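PDB 3GNE: VAL-1 from Chlorella virus, which catalyses the eliminative cleavage of alginate as a family 14 polysaccharide lyase, with a mode of action that depends on pH. Local coordinates for residues T74-V79 against R167-T172; G95-H100 against S114-W119. All coordinates share one frame; numbering follows the deposited sequence.

Both contacts are antiparallel strand pairs buried in the same beta sandwich, one in each of its two large sheets. Interaction 1 joins 74-79 to 167-172 over five residue pairs, and its inward side chains are mostly aromatic and aliphatic; its other face carries carboxylates with polar partners. Interaction 2 joins 95-100 to 114-119 over three residue pairs. Its outer face carries F97 and the citrate-bound R116, while T96 and N115 point back toward interaction 1. There the sheets touch: T172 OG1 is 2.9 Å from N115 ND2, a probable hydrogen bond. In sequence, interaction 2 lies inside the loop closed by interaction 1.

Interaction 1 of 2, residues T74-V79 against R167-T172; sequences TFAWEV and RIEIGT
Four backbone hydrogen bonds tie 74-79 to 167-172, two at each of the pairs F75-I170 and W77-I168. At the first pair F75 N gives to I170 O at 3.0 Å, reaching it from above the carbonyl plane, and I170 N returns a bond to F75 O at 2.8 Å. W77 N donates to I168 O at 3.0 Å, in the carbonyl plane; the reciprocal bond, I168 N to W77 O, runs nearly along the C=O axis. CA-H groups add to the grip at the non-hydrogen-bonded positions, the shortest being A76 CA to I168 O at 3.1 Å.

On the face shared by W77, I168 and I170, W77 has its CG in the crowded position between backbone N and carbonyl carbon (chi1 53°), which swings the indole across the neighbouring strand. I168 CB sits over the five-membered ring, 4.0 Å from its centroid, and its CG2 lies above the rim, 3.7 Å from W77 CZ2. I170 CG2 meets W77 CH2 obliquely.

The polar ends on the other face look elsewhere for partners. T74 OG1 rests 3.3 Å from G171 CA and is hydrogen-bonded to the hydroxyl of Y189. E169 packs its CG on A76 CB, while OE2 forms a salt bridge with K241. E78 and R167 run side by side through their aliphatic parts; their charged groups do not meet, and E78 OE2 takes a hydrogen bond from N237 ND2. Such regular antiparallel pairing, greasy on the side facing the second sheet, is characteristic of the jelly-roll beta sandwich of the concanavalin-like lyases.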
loop_
_atom_site.group_PDB
_atom_site.type_symbol
_atom_site.label_atom_id
_atom_site.label_comp_id
_atom_site.label_asym_id
_atom_site.label_seq_id
_atom_site.Cartn_x
_atom_site.Cartn_y
_atom_site.Cartn_z
ATOM N N THR A 74 -8.393 -5.511 5.455
ATOM C CA THR A 74 -7.214 -5.965 4.709
ATOM C C THR A 74 -7.445 -5.697 3.228
ATOM O O THR A 74 -8.558 -5.839 2.717
ATOM C CB THR A 74 -7.013 -7.451 5.018
ATOM O OG1 THR A 74 -6.626 -7.490 6.410
ATOM C CG2 THR A 74 -5.915 -8.047 4.149
ATOM N N PHE A 75 -6.375 -5.279 2.552
ATOM C CA PHE A 75 -6.401 -5.221 1.101
ATOM C C PHE A 75 -5.323 -6.166 0.576
ATOM O O PHE A 75 -4.273 -6.389 1.234
ATOM C CB PHE A 75 -6.141 -3.781 0.596
ATOM C CG PHE A 75 -7.434 -2.954 0.777
ATOM C CD1 PHE A 75 -8.412 -3.009 -0.201
ATOM C CD2 PHE A 75 -7.614 -2.175 1.905
ATOM C CE1 PHE A 75 -9.620 -2.326 -0.049
ATOM C CE2 PHE A 75 -8.791 -1.448 2.082
ATOM C CZ PHE A 75 -9.727 -1.505 1.069
ATOM N N ALA A 76 -5.605 -6.727 -0.581
ATOM C CA ALA A 76 -4.710 -7.759 -1.131
ATOM C C ALA A 76 -4.655 -7.609 -2.649
ATOM O O ALA A 76 -5.589 -7.070 -3.262
ATOM C CB ALA A 76 -5.229 -9.134 -0.753
ATOM N N TRP A 77 -3.569 -8.046 -3.235
ATOM C CA TRP A 77 -3.395 -7.989 -4.694
ATOM C C TRP A 77 -2.295 -8.972 -5.050
ATOM O O TRP A 77 -1.602 -9.485 -4.145
ATOM C CB TRP A 77 -3.023 -6.583 -5.219
ATOM C CG TRP A 77 -1.833 -6.000 -4.507
ATOM C CD1 TRP A 77 -0.513 -6.121 -4.871
ATOM C CD2 TRP A 77 -1.830 -5.222 -3.307
ATOM N NE1 TRP A 77 0.305 -5.452 -3.967
ATOM C CE2 TRP A 77 -0.488 -4.893 -2.996
ATOM C CE3 TRP A 77 -2.868 -4.757 -2.450
ATOM C CZ2 TRP A 77 -0.123 -4.130 -1.877
ATOM C CZ3 TRP A 77 -2.485 -3.992 -1.340
ATOM C CH2 TRP A 77 -1.159 -3.693 -1.061
ATOM N N GLU A 78 -2.165 -9.231 -6.335
ATOM C CA GLU A 78 -1.079 -10.097 -6.802
ATOM C C GLU A 78 -0.231 -9.344 -7.788
ATOM O O GLU A 78 -0.747 -8.509 -8.544
ATOM C CB GLU A 78 -1.647 -11.362 -7.492
ATOM C CG GLU A 78 -2.509 -12.126 -6.437
ATOM C CD GLU A 78 -3.197 -13.304 -7.079
ATOM O OE1 GLU A 78 -2.732 -13.792 -8.118
ATOM O OE2 GLU A 78 -4.190 -13.821 -6.550
ATOM N N VAL A 79 1.079 -9.613 -7.792
ATOM C CA VAL A 79 1.967 -8.915 -8.757
ATOM C C VAL A 79 2.959 -9.873 -9.386
ATOM O O VAL A 79 3.512 -10.750 -8.755
ATOM C CB VAL A 79 2.686 -7.783 -8.010
ATOM C CG1 VAL A 79 3.542 -8.359 -6.869
ATOM C CG2 VAL A 79 3.526 -6.960 -8.987
ATOM N N ARG A 167 1.531 -13.102 -4.106
ATOM C CA ARG A 167 0.338 -12.714 -3.382
ATOM C C ARG A 167 0.707 -11.827 -2.203
ATOM O O ARG A 167 1.464 -12.251 -1.342
ATOM C CB ARG A 167 -0.420 -13.970 -2.890
ATOM C CG ARG A 167 -0.797 -14.864 -4.063
ATOM C CD ARG A 167 -1.521 -16.104 -3.567
ATOM N NE ARG A 167 -0.825 -16.840 -2.542
ATOM C CZ ARG A 167 0.258 -17.583 -2.432
ATOM N NH1 ARG A 167 0.569 -18.109 -1.255
ATOM N NH2 ARG A 167 1.046 -17.793 -3.498
ATOM N N ILE A 168 0.130 -10.612 -2.202
ATOM C CA ILE A 168 0.436 -9.646 -1.173
ATOM C C ILE A 168 -0.830 -9.296 -0.395
ATOM O O ILE A 168 -1.880 -9.109 -1.001
ATOM C CB ILE A 168 0.959 -8.337 -1.837
ATOM C CG1 ILE A 168 2.081 -8.627 -2.854
ATOM C CG2 ILE A 168 1.376 -7.345 -0.755
ATOM C CD1 ILE A 168 3.327 -9.209 -2.266
ATOM N N GLU A 169 -0.741 -9.113 0.926
ATOM C CA GLU A 169 -1.879 -8.572 1.651
ATOM C C GLU A 169 -1.334 -7.567 2.668
ATOM O O GLU A 169 -0.218 -7.750 3.187
ATOM C CB GLU A 169 -2.676 -9.666 2.436
ATOM C CG GLU A 169 -3.032 -10.884 1.562
ATOM C CD GLU A 169 -4.086 -11.745 2.267
ATOM O OE1 GLU A 169 -4.825 -11.260 3.150
ATOM O OE2 GLU A 169 -4.187 -12.895 1.850
ATOM N N ILE A 170 -2.167 -6.594 2.994
ATOM C CA ILE A 170 -1.798 -5.692 4.062
ATOM C C ILE A 170 -3.045 -5.466 4.928
ATOM O O ILE A 170 -4.073 -4.999 4.395
ATOM C CB ILE A 170 -1.193 -4.347 3.586
ATOM C CG1 ILE A 170 -0.750 -3.471 4.754
ATOM C CG2 ILE A 170 -2.070 -3.587 2.603
ATOM C CD1 ILE A 170 0.258 -2.389 4.391
ATOM N N GLY A 171 -2.908 -5.766 6.212
ATOM C CA GLY A 171 -3.996 -5.579 7.167
ATOM C C GLY A 171 -3.739 -4.378 8.056
ATOM O O GLY A 171 -2.599 -4.062 8.414
ATOM N N THR A 172 -4.841 -3.714 8.388
ATOM C CA THR A 172 -4.777 -2.541 9.254
ATOM C C THR A 172 -5.863 -2.643 10.300
ATOM O O THR A 172 -7.019 -2.821 9.896
ATOM C CB THR A 172 -4.996 -1.236 8.448
ATOM O OG1 THR A 172 -4.073 -1.197 7.364
ATOM C CG2 THR A 172 -4.672 -0.051 9.314
#

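Interaction 2 of 2, residues G95-H100 against S114-W119; sequences GTFIGH and SNRIMW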
loop_
_atom_site.group_PDB
_atom_site.type_symbol
_atom_site.label_atom_id
_atom_site.label_comp_id
_atom_site.label_asym_id
_atom_site.label_seq_id
_atom_site.Cartn_x
_atom_site.Cartn_y
_atom_site.Cartn_z
ATOM N N GLY A 95 -1.799 0.904 -0.115
ATOM C CA GLY A 95 -2.185 0.497 1.255
ATOM C C GLY A 95 -3.361 1.341 1.688
ATOM O O GLY A 95 -4.164 1.813 0.897
ATOM N N THR A 96 -3.463 1.488 2.982
ATOM C CA THR A 96 -4.625 2.098 3.600
ATOM C C THR A 96 -4.263 3.407 4.245
ATOM O O THR A 96 -3.190 3.546 4.800
ATOM C CB THR A 96 -5.138 1.075 4.649
ATOM O OG1 THR A 96 -6.431 1.376 5.085
ATOM C CG2 THR A 96 -4.202 1.163 5.830
ATOM N N PHE A 97 -5.187 4.379 4.146
ATOM C CA PHE A 97 -5.039 5.660 4.840
ATOM C C PHE A 97 -6.083 5.767 5.943
ATOM O O PHE A 97 -7.177 5.217 5.785
ATOM C CB PHE A 97 -5.189 6.836 3.854
ATOM C CG PHE A 97 -3.848 7.119 3.138
ATOM C CD1 PHE A 97 -3.306 6.202 2.250
ATOM C CD2 PHE A 97 -3.165 8.316 3.372
ATOM C CE1 PHE A 97 -2.104 6.484 1.583
ATOM C CE2 PHE A 97 -1.959 8.611 2.748
ATOM C CZ PHE A 97 -1.437 7.677 1.870
ATOM N N ILE A 98 -5.669 6.422 7.027
ATOM C CA ILE A 98 -6.430 6.601 8.254
ATOM C C ILE A 98 -6.832 8.065 8.382
ATOM O O ILE A 98 -5.939 8.899 8.192
ATOM C CB ILE A 98 -5.581 6.298 9.502
ATOM C CG1 ILE A 98 -5.103 4.856 9.612
ATOM C CG2 ILE A 98 -6.371 6.639 10.766
ATOM C CD1 ILE A 98 -6.165 3.963 9.001
ATOM N N GLY A 99 -8.078 8.370 8.711
ATOM C CA GLY A 99 -8.396 9.774 9.048
ATOM C C GLY A 99 -8.350 10.638 7.785
ATOM O O GLY A 99 -8.756 10.228 6.684
ATOM N N HIS A 100 -7.853 11.840 7.958
ATOM C CA HIS A 100 -7.643 12.772 6.827
ATOM C C HIS A 100 -6.368 13.550 7.089
ATOM O O HIS A 100 -5.866 13.517 8.241
ATOM C CB HIS A 100 -8.856 13.720 6.651
ATOM C CG HIS A 100 -9.034 14.663 7.800
ATOM N ND1 HIS A 100 -8.500 15.931 7.823
ATOM C CD2 HIS A 100 -9.690 14.457 8.971
ATOM C CE1 HIS A 100 -8.871 16.472 8.998
ATOM N NE2 HIS A 100 -9.587 15.600 9.700
ATOM N N SER A 114 -0.883 6.434 7.464
ATOM C CA SER A 114 -1.012 5.513 6.324
ATOM C C SER A 114 -0.168 4.253 6.595
ATOM O O SER A 114 0.839 4.278 7.332
ATOM C CB SER A 114 -0.610 6.129 4.973
ATOM O OG SER A 114 0.782 6.486 5.067
ATOM N N ASN A 115 -0.651 3.169 5.964
ATOM C CA ASN A 115 -0.069 1.828 6.106
ATOM C C ASN A 115 0.113 1.269 4.711
ATOM O O ASN A 115 -0.912 0.939 4.100
ATOM C CB ASN A 115 -1.034 0.946 6.925
ATOM C CG ASN A 115 -0.371 -0.318 7.420
ATOM O OD1 ASN A 115 0.870 -0.328 7.498
ATOM N ND2 ASN A 115 -1.157 -1.343 7.715
ATOM N N ARG A 116 1.344 1.216 4.206
ATOM C CA ARG A 116 1.543 0.826 2.823
ATOM C C ARG A 116 2.527 -0.324 2.707
ATOM O O ARG A 116 3.369 -0.538 3.564
ATOM C CB ARG A 116 2.096 1.990 2.008
ATOM C CG ARG A 116 1.023 3.039 1.701
ATOM C CD ARG A 116 1.579 4.146 0.765
ATOM N NE ARG A 116 2.514 4.974 1.600
ATOM C CZ ARG A 116 3.287 5.942 1.118
ATOM N NH1 ARG A 116 3.290 6.201 -0.209
ATOM N NH2 ARG A 116 4.085 6.681 1.908
ATOM N N ILE A 117 2.419 -1.030 1.577
ATOM C CA ILE A 117 3.445 -1.975 1.179
ATOM C C ILE A 117 4.474 -1.269 0.321
ATOM O O ILE A 117 4.103 -0.555 -0.662
ATOM C CB ILE A 117 2.806 -3.097 0.317
ATOM C CG1 ILE A 117 1.876 -3.987 1.149
ATOM C CG2 ILE A 117 3.908 -3.891 -0.382
ATOM C CD1 ILE A 117 2.584 -4.889 2.168
ATOM N N MET A 118 5.747 -1.471 0.635
ATOM C CA MET A 118 6.834 -1.160 -0.275
ATOM C C MET A 118 7.581 -2.446 -0.648
ATOM O O MET A 118 7.753 -3.349 0.156
ATOM C CB MET A 118 7.899 -0.245 0.329
ATOM C CG MET A 118 7.503 1.236 0.238
ATOM S SD MET A 118 8.824 2.283 0.921
ATOM C CE MET A 118 10.109 2.122 -0.317
ATOM N N TRP A 119 8.056 -2.460 -1.897
ATOM C CA TRP A 119 9.097 -3.423 -2.254
ATOM C C TRP A 119 10.448 -2.825 -1.884
ATOM O O TRP A 119 10.540 -1.612 -1.634
ATOM C CB TRP A 119 9.026 -3.854 -3.700
ATOM C CG TRP A 119 9.633 -2.972 -4.765
ATOM C CD1 TRP A 119 10.952 -2.949 -5.128
ATOM C CD2 TRP A 119 8.972 -2.008 -5.606
ATOM N NE1 TRP A 119 11.182 -2.034 -6.142
ATOM C CE2 TRP A 119 9.956 -1.443 -6.448
ATOM C CE3 TRP A 119 7.653 -1.561 -5.723
ATOM C CZ2 TRP A 119 9.683 -0.469 -7.405
ATOM C CZ3 TRP A 119 7.372 -0.598 -6.664
ATOM C CH2 TRP A 119 8.373 -0.053 -7.499
#
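The F97 ring carries the CB of S114 squarely over the centre of one face, 3.5 Å from the ring centroid and only 7° off the normal, a compact CH-pi contact. F97 CG lies anti to its carbonyl carbon (chi1 -84°), so the ring leans across onto the next strand. R116 CD approaches the ring obliquely, at 4.4 Å from F97 CE1, and R214 makes a cation-pi contact with the same ring. S114 OG, in the crowded position between backbone N and carbonyl carbon, goes to the carbonyl oxygen of A103.

On the reverse face T96 and N115 cross obliquely; in the conformer given, T96 CG2 lies 3.4 Å from N115 CB. The N115 amide, anti to its backbone N, turns its ND2 to two hydroxyls of the opposing sheet, T172 and S188. The backbones of the pair are joined by two hydrogen bonds, T96 N to N115 O and N115 N to T96 O, both 2.8 Å. Beside them G95 CA comes to 3.1 Å from N115 O, a CA-H...O contact.

R116 passes its CG alongside the backbone of G95, bends at chi3 and hydrogen-bonds a citrate through NH2. Citrate and a nearby glycerol probably come from the crystallisation liquor, but may mark a pocket on this face.

The two strands lie in the middle of a seven-stranded antiparallel sheet: 212-221 flanks 91-99, 125-130 flanks 112-119, and strand 166-173 of the other sheet packs beneath T96, N115 and I117.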